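NADH dehydrogenase, putative (Plasmodium falciparum, PDB 5JWC) probably transfers electrons from NADH to ubiquinone through a bound FAD, as a type II NADH dehydrogenase, and is bound by the quinolone RYL-552. Local coordinates at residues L461-A471 with G481-Y492. Sequence-based numbering, arbitrary orientation.
Sequences LAYIGNHQVVA and GRFSSTFWKVVY. With 4W0 (5-fluoro-3-methyl-2-{4-[4-(trifluoromethoxy)benzyl]phenyl}quinolin-4(1H)-one), chain M; TRT (fragment of triton X-100), chain J.
A beta hairpin of the NDH2 C-terminal domain, segment 461-471 with its type I' turn from Gly465 to Gln468, packs on the first turns of helix 484-495. Val469 and Leu461 supply the apolar centre. Val469 CG2 lies 3.7 Å from Trp488 CB, the two side chains crossing at about a right angle. Leu461 divides its branches: CD1 meets Phe487 CE2, and CD2 sits 3.8 Å from Trp488 CD1 and also touches Val491 and Tyr492. Ala471 CB adds to the cover of Phe487.

The helix start is tied to the hairpin by polar bonds. Ser484 OG accepts a nearly straight bond from Val469 N (3.1 Å, 161°) and donates to Gly481 O (2.8 Å) in the carbonyl plane. With chi1 at 63°, OG stands between its own backbone N and carbonyl carbon, where it reaches both partners. Gln468 bends at chi2, and its OE1 takes Gly481 N at 2.9 Å; its NE2 goes to Asn466 O. A water accepts from Ser485 N and lies within bonding distance of His467 O and Gly481 O.

The inhibitor's quinolone lies in the corner between the hairpin and the helix. 4W0 C2 lies 3.5 Å above the centre of the nearly parallel Tyr463 ring. The quinolone's C6 edge points into one face of the Trp488 indole, nearly perpendicular to it. Tyr492 CD2 covers the opposite indole face. Tyr463 OH accepts from His467 N and also bonds Asp209, which probably helps hold the ring. The quinolone thus makes one parallel and one edge-to-face contact, and Trp488 separates it from Tyr492, which touches FAD.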
# COMPACT_ATOMS: atom_id res chain seq x y z
N LEU A 461 20.55 12.86 13.32
CA LEU A 461 19.29 13.08 14.00
C LEU A 461 18.67 11.73 14.33
O LEU A 461 18.76 10.80 13.52
CB LEU A 461 18.31 13.84 13.10
CG LEU A 461 17.92 15.25 13.48
CD1 LEU A 461 19.17 16.07 13.18
CD2 LEU A 461 16.77 15.74 12.63
N ALA A 462 17.99 11.64 15.46
CA ALA A 462 17.24 10.42 15.76
C ALA A 462 15.98 10.71 16.57
O ALA A 462 16.00 11.51 17.50
CB ALA A 462 18.13 9.42 16.49
N TYR A 463 14.88 10.06 16.21
CA TYR A 463 13.66 10.11 17.01
C TYR A 463 13.67 8.98 18.04
O TYR A 463 13.89 7.81 17.68
CB TYR A 463 12.40 10.02 16.13
CG TYR A 463 11.15 10.06 16.98
CD1 TYR A 463 10.76 11.24 17.61
CD2 TYR A 463 10.37 8.93 17.16
CE1 TYR A 463 9.62 11.29 18.40
CE2 TYR A 463 9.22 8.96 17.97
CZ TYR A 463 8.86 10.15 18.57
OH TYR A 463 7.74 10.23 19.37
N ILE A 464 13.46 9.30 19.32
CA ILE A 464 13.64 8.28 20.36
C ILE A 464 12.39 8.05 21.23
O ILE A 464 12.46 7.43 22.30
CB ILE A 464 14.86 8.61 21.29
CG1 ILE A 464 14.61 9.85 22.14
CG2 ILE A 464 16.16 8.75 20.46
CD1 ILE A 464 15.64 10.03 23.25
N GLY A 465 11.25 8.53 20.75
CA GLY A 465 9.98 8.20 21.38
C GLY A 465 9.40 9.32 22.23
O GLY A 465 10.14 10.14 22.80
N ASN A 466 8.08 9.34 22.31
CA ASN A 466 7.35 10.27 23.16
C ASN A 466 7.75 11.72 22.92
O ASN A 466 8.05 12.46 23.86
CB ASN A 466 7.55 9.92 24.64
CG ASN A 466 6.57 10.65 25.55
OD1 ASN A 466 5.42 10.88 25.18
ND2 ASN A 466 7.02 11.05 26.74
N HIS A 467 7.78 12.10 21.63
CA HIS A 467 8.04 13.46 21.16
C HIS A 467 9.51 13.85 21.24
O HIS A 467 9.87 14.95 20.82
CB HIS A 467 7.21 14.49 21.94
CG HIS A 467 5.74 14.24 21.87
ND1 HIS A 467 5.11 13.27 22.61
CD2 HIS A 467 4.77 14.84 21.14
CE1 HIS A 467 3.82 13.28 22.34
NE2 HIS A 467 3.58 14.22 21.44
N GLN A 468 10.36 12.97 21.76
CA GLN A 468 11.76 13.32 21.96
C GLN A 468 12.65 13.03 20.74
O GLN A 468 12.73 11.89 20.24
CB GLN A 468 12.31 12.59 23.19
CG GLN A 468 11.44 12.68 24.42
CD GLN A 468 11.18 14.13 24.84
OE1 GLN A 468 12.11 14.90 25.04
NE2 GLN A 468 9.90 14.49 24.97
N VAL A 469 13.30 14.08 20.26
CA VAL A 469 14.28 13.98 19.20
C VAL A 469 15.66 14.36 19.74
O VAL A 469 15.79 15.33 20.50
CB VAL A 469 13.92 14.89 18.01
CG1 VAL A 469 15.12 15.06 17.07
CG2 VAL A 469 12.70 14.32 17.24
N VAL A 470 16.68 13.59 19.39
CA VAL A 470 18.05 13.96 19.70
C VAL A 470 18.81 14.27 18.42
O VAL A 470 18.47 13.76 17.34
CB VAL A 470 18.79 12.86 20.47
CG1 VAL A 470 18.09 12.60 21.80
CG2 VAL A 470 18.85 11.57 19.63
N ALA A 471 19.82 15.13 18.53
CA ALA A 471 20.62 15.46 17.36
C ALA A 471 22.06 15.73 17.78
O ALA A 471 22.31 16.43 18.77
CB ALA A 471 20.05 16.66 16.64
N GLY A 481 12.98 17.63 24.42
CA GLY A 481 12.32 18.90 24.67
C GLY A 481 11.20 19.18 23.69
O GLY A 481 11.14 18.57 22.62
N ARG A 482 10.35 20.13 24.06
CA ARG A 482 9.13 20.47 23.33
C ARG A 482 9.36 20.83 21.86
O ARG A 482 8.52 20.55 21.01
CB ARG A 482 8.42 21.64 24.02
CG ARG A 482 7.11 22.05 23.38
CD ARG A 482 6.47 23.21 24.15
NE ARG A 482 6.17 22.81 25.52
CZ ARG A 482 5.05 22.20 25.91
NH1 ARG A 482 4.12 21.88 25.03
NH2 ARG A 482 4.89 21.88 27.19
N PHE A 483 10.49 21.45 21.56
CA PHE A 483 10.74 21.88 20.19
C PHE A 483 11.64 20.93 19.39
O PHE A 483 11.93 21.18 18.23
CB PHE A 483 11.33 23.29 20.19
CG PHE A 483 10.35 24.34 20.64
CD1 PHE A 483 10.42 24.88 21.92
CD2 PHE A 483 9.33 24.76 19.80
CE1 PHE A 483 9.50 25.84 22.34
CE2 PHE A 483 8.41 25.72 20.21
CZ PHE A 483 8.50 26.26 21.48
N SER A 484 12.08 19.84 20.00
CA SER A 484 12.98 18.95 19.29
C SER A 484 12.26 18.27 18.11
O SER A 484 12.87 18.08 17.07
CB SER A 484 13.59 17.92 20.24
OG SER A 484 12.62 17.07 20.81
N SER A 485 10.97 17.94 18.26
CA SER A 485 10.21 17.35 17.16
C SER A 485 10.00 18.36 16.03
O SER A 485 9.92 17.97 14.87
CB SER A 485 8.86 16.80 17.65
OG SER A 485 7.98 17.86 17.99
N THR A 486 9.91 19.65 16.37
CA THR A 486 9.76 20.70 15.36
C THR A 486 11.03 20.81 14.54
O THR A 486 10.99 21.00 13.31
CB THR A 486 9.43 22.08 15.99
OG1 THR A 486 8.28 21.97 16.83
CG2 THR A 486 9.13 23.10 14.90
N PHE A 487 12.15 20.71 15.23
CA PHE A 487 13.46 20.74 14.59
C PHE A 487 13.61 19.60 13.58
O PHE A 487 14.09 19.80 12.46
CB PHE A 487 14.55 20.64 15.64
CG PHE A 487 15.92 20.61 15.05
CD1 PHE A 487 16.48 21.76 14.54
CD2 PHE A 487 16.65 19.43 15.01
CE1 PHE A 487 17.73 21.76 13.99
CE2 PHE A 487 17.92 19.42 14.48
CZ PHE A 487 18.46 20.59 13.96
N TRP A 488 13.20 18.41 14.00
CA TRP A 488 13.26 17.23 13.15
C TRP A 488 12.47 17.49 11.84
O TRP A 488 12.97 17.24 10.75
CB TRP A 488 12.71 16.05 13.92
CG TRP A 488 12.76 14.71 13.28
CD1 TRP A 488 13.70 13.74 13.48
CD2 TRP A 488 11.79 14.16 12.37
NE1 TRP A 488 13.38 12.62 12.74
CE2 TRP A 488 12.22 12.85 12.06
CE3 TRP A 488 10.62 14.64 11.79
CZ2 TRP A 488 11.51 12.01 11.19
CZ3 TRP A 488 9.90 13.80 10.93
CH2 TRP A 488 10.35 12.51 10.64
N LYS A 489 11.26 18.03 11.95
CA LYS A 489 10.43 18.30 10.76
C LYS A 489 11.05 19.34 9.83
O LYS A 489 11.06 19.18 8.60
CB LYS A 489 9.04 18.76 11.21
CG LYS A 489 8.34 17.71 12.06
CD LYS A 489 6.90 18.07 12.35
CE LYS A 489 6.29 16.97 13.22
NZ LYS A 489 4.92 17.29 13.64
N VAL A 490 11.57 20.42 10.41
CA VAL A 490 12.24 21.46 9.64
C VAL A 490 13.42 20.88 8.88
O VAL A 490 13.65 21.21 7.71
CB VAL A 490 12.73 22.62 10.54
CG1 VAL A 490 13.67 23.52 9.78
CG2 VAL A 490 11.54 23.42 11.05
N VAL A 491 14.18 20.00 9.54
CA VAL A 491 15.32 19.41 8.85
C VAL A 491 14.83 18.50 7.74
O VAL A 491 15.19 18.68 6.59
CB VAL A 491 16.23 18.61 9.80
CG1 VAL A 491 17.23 17.79 8.99
CG2 VAL A 491 16.95 19.55 10.76
N TYR A 492 14.00 17.53 8.08
CA TYR A 492 13.62 16.56 7.06
C TYR A 492 12.83 17.12 5.89
O TYR A 492 13.01 16.65 4.77
CB TYR A 492 12.86 15.38 7.69
CG TYR A 492 13.86 14.34 8.10
CD1 TYR A 492 14.61 13.70 7.14
CD2 TYR A 492 14.11 14.05 9.43
CE1 TYR A 492 15.57 12.76 7.48
CE2 TYR A 492 15.07 13.10 9.79
CZ TYR A 492 15.79 12.47 8.80
OH TYR A 492 16.75 11.53 9.14
C1 4W0 M . 8.95 11.08 14.08
C2 4W0 M . 7.97 10.56 14.95
C3 4W0 M . 7.15 11.43 15.68
C4 4W0 M . 7.29 12.83 15.58
C5 4W0 M . 8.27 13.34 14.72
C6 4W0 M . 9.09 12.49 13.97
O1 4W0 M . 2.17 8.01 26.35
C7 4W0 M . 6.40 13.74 16.37
C8 4W0 M . 5.41 13.19 17.27
C9 4W0 M . 5.27 11.72 17.37
C10 4W0 M . 4.29 11.01 18.29
C11 4W0 M . 4.39 11.16 19.68
C12 4W0 M . 3.54 10.48 20.54
C13 4W0 M . 2.61 9.63 19.98
C14 4W0 M . 2.53 9.45 18.62
C15 4W0 M . 3.38 10.12 17.77
O2 4W0 M . 6.52 14.95 16.28
N 4W0 M . 6.12 10.86 16.60
C16 4W0 M . 1.62 8.83 20.76
C17 4W0 M . 1.81 8.61 22.23
C18 4W0 M . 2.99 8.07 22.73
C19 4W0 M . 3.12 7.88 24.11
C20 4W0 M . 2.05 8.20 24.95
C21 4W0 M . 0.87 8.72 24.44
C22 4W0 M . 0.75 8.92 23.08
C23 4W0 M . 4.53 14.13 18.06
F1 4W0 M . 8.41 14.67 14.60
C24 4W0 M . 2.76 9.07 27.06
F2 4W0 M . 4.03 9.18 26.66
F3 4W0 M . 2.73 8.80 28.37
F4 4W0 M . 2.08 10.20 26.80
C25 TRT J . 21.37 15.00 2.45
O24 TRT J . 20.48 13.97 2.76
C23 TRT J . 21.17 12.90 3.41
C22 TRT J . 20.28 12.32 4.46
O21 TRT J . 20.48 13.02 5.71
C20 TRT J . 19.52 12.63 6.68
C19 TRT J . 19.97 13.06 8.07
O18 TRT J . 20.02 14.49 8.26
C17 TRT J . 20.76 14.85 9.42
C16 TRT J . 20.79 16.40 9.55
O15 TRT J . 21.81 17.00 8.69
C12 TRT J . 21.27 18.26 8.26
C13 TRT J . 20.83 19.17 9.25
C14 TRT J . 20.25 20.39 8.87
C11 TRT J . 21.13 18.55 6.90
C10 TRT J . 20.55 19.79 6.52
C9 TRT J . 20.12 20.71 7.50
C6 TRT J . 19.49 22.04 7.08
C8 TRT J . 20.58 23.11 6.84
C7 TRT J . 18.78 21.79 5.75
C5 TRT J . 18.33 22.38 8.11
C1 TRT J . 18.35 23.60 9.14
C2 TRT J . 19.60 23.67 10.03
C4 TRT J . 18.04 24.92 8.42
C3 TRT J . 17.19 23.38 10.10
O HOH W 1 9.27 17.58 20.73